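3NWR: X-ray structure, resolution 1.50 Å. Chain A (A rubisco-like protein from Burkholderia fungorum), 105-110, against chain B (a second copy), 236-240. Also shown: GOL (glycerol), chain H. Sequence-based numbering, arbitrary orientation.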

# COMPACT_ATOMS: atom_id res chain seq x y z
N ALA A 105 10.84 -13.15 11.10
CA ALA A 105 10.57 -13.31 9.66
C ALA A 105 9.15 -12.92 9.30
O ALA A 105 8.41 -13.68 8.69
N ASN A 106 8.79 -11.70 9.68
CA ASN A 106 7.44 -11.19 9.56
C ASN A 106 7.44 -10.07 8.51
O ASN A 106 7.86 -8.94 8.80
N LEU A 107 7.00 -10.40 7.30
CA LEU A 107 7.11 -9.49 6.16
C LEU A 107 6.33 -8.18 6.34
O LEU A 107 6.90 -7.10 6.18
N PRO A 108 5.03 -8.26 6.68
CA PRO A 108 4.34 -6.97 6.84
C PRO A 108 4.84 -6.13 8.03
O PRO A 108 4.81 -4.90 7.96
N THR A 109 5.32 -6.75 9.10
CA THR A 109 5.90 -5.96 10.18
C THR A 109 7.28 -5.42 9.83
O THR A 109 7.66 -4.35 10.29
N LEU A 110 8.01 -6.13 8.96
CA LEU A 110 9.24 -5.57 8.41
C LEU A 110 8.91 -4.25 7.70
O LEU A 110 9.58 -3.24 7.90
N ILE B 236 -1.23 -8.60 15.60
CA ILE B 236 -1.05 -9.92 15.01
C ILE B 236 -0.57 -9.87 13.57
O ILE B 236 -0.47 -10.90 12.91
N THR B 237 -0.27 -8.66 13.09
CA THR B 237 0.26 -8.46 11.74
C THR B 237 1.27 -9.56 11.37
O THR B 237 2.27 -9.74 12.08
N ASP B 238 1.00 -10.27 10.28
CA ASP B 238 1.83 -11.39 9.84
C ASP B 238 1.29 -11.88 8.51
O ASP B 238 0.29 -11.38 7.99
N ASP B 239 1.97 -12.88 7.96
CA ASP B 239 1.42 -13.67 6.87
C ASP B 239 -0.04 -14.05 7.20
O ASP B 239 -0.38 -14.25 8.37
N LEU B 240 -0.91 -14.11 6.19
CA LEU B 240 -2.34 -14.30 6.46
C LEU B 240 -2.66 -15.57 7.25
O LEU B 240 -3.39 -15.52 8.24

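The contact between these two copies centres on T237(B), which covers more surface than any other residue here, with P108(A) and D238(B) next. T237(B) points its CA-to-CB bond toward chain A, and its m rotamer (chi1 -58°) places the methyl CG2 against the start of the helix: CG2 lies 3.5 Å from CB of P108(A) and 3.4 Å from OG1 of T109(A). Threonine suits this place because its methyl can pack while its hydroxyl, OG1, is hydrogen-bonded to a residue just outside the two stretches.

P108(A) also points toward its partner. Proline is at home in the first turn of a helix, where its lack of an N-H costs no helical hydrogen bond, and its compact ring, puckered C-gamma endo, offers a nonpolar surface. Its CG reaches the backbone of D238(B), 3.6 Å from atom C.

The one direct hydrogen bond across the stretches comes from N106(A). Its side chain, chi1 t, starts sideways, but its end comes nearer, and ND2 donates to O of T237(B) at 2.8 Å. As the helix N-cap, the same side chain uses OD1 to accept from N of T109(A) at 2.9 Å and from OG1 of T109(A), an m rotamer, at 3.0 Å. An amide thus serves both needs.

D238(B) points away overall, yet its off-rotamer side chain (chi1 -149°) brings the carboxylate back, with CG 3.2 Å from ND2 of N106(A). The angles are too poor for a direct hydrogen bond; glycerol, probably from the crystallisation liquor, links the two side chains: ND2 of N106(A) donates to glycerol O1 at 3.2 Å. A carboxylate suits this place because its oxygens accept separately, OD2 from glycerol O1 at 2.9 Å and OD1 from N of D239(B) at 2.8 Å. O of water 1 lies 2.7 Å from OD1 of D238(B) and 3.3 Å from O of A105(A), within hydrogen-bonding reach of both chains.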

# COMPACT_ATOMS: atom_id res chain seq x y z
CB ALA A 105 10.86 -14.75 9.21
CB ASN A 106 7.01 -10.65 10.93
CG ASN A 106 5.54 -10.27 10.99
OD1 ASN A 106 5.05 -9.46 10.20
ND2 ASN A 106 4.82 -10.87 11.94
CB LEU A 107 6.73 -10.20 4.86
CG LEU A 107 6.91 -9.39 3.57
CD1 LEU A 107 8.27 -8.70 3.50
CD2 LEU A 107 6.71 -10.30 2.36
CB PRO A 108 2.86 -7.37 6.98
CG PRO A 108 2.90 -8.79 7.51
CD PRO A 108 4.12 -9.41 6.83
CB THR A 109 5.86 -6.71 11.52
OG1 THR A 109 4.49 -7.01 11.80
CG2 THR A 109 6.43 -5.85 12.65
CB LEU A 110 9.88 -6.57 7.44
CG LEU A 110 11.07 -6.05 6.63
CD1 LEU A 110 12.14 -5.51 7.55
CD2 LEU A 110 11.64 -7.12 5.70
CB ILE B 236 -2.35 -10.76 15.06
CG1 ILE B 236 -3.43 -10.10 14.21
CG2 ILE B 236 -2.81 -10.95 16.52
CD1 ILE B 236 -4.67 -10.99 13.98
CB THR B 237 0.98 -7.10 11.61
OG1 THR B 237 0.06 -6.05 11.94
CG2 THR B 237 1.51 -6.90 10.19
CB ASP B 238 1.74 -12.54 10.86
CG ASP B 238 3.02 -13.37 10.96
OD1 ASP B 238 3.77 -13.49 9.97
OD2 ASP B 238 3.26 -13.93 12.05
CB ASP B 239 2.31 -14.89 6.75
CG ASP B 239 1.65 -16.00 6.02
OD1 ASP B 239 1.71 -15.99 4.78
OD2 ASP B 239 1.10 -16.89 6.71
CB LEU B 240 -3.18 -14.25 5.18
CG LEU B 240 -4.71 -14.40 5.27
CD1 LEU B 240 -5.17 -15.86 5.42
CD2 LEU B 240 -5.31 -13.51 6.37
C1 GOL H . 6.82 -14.15 11.42
O1 GOL H . 6.08 -13.79 12.57
C2 GOL H . 7.46 -15.54 11.47
O2 GOL H . 6.74 -16.46 12.27
C3 GOL H . 8.89 -15.46 11.97
O3 GOL H . 8.92 -15.57 13.38
O HOH W 1 5.49 -15.14 8.71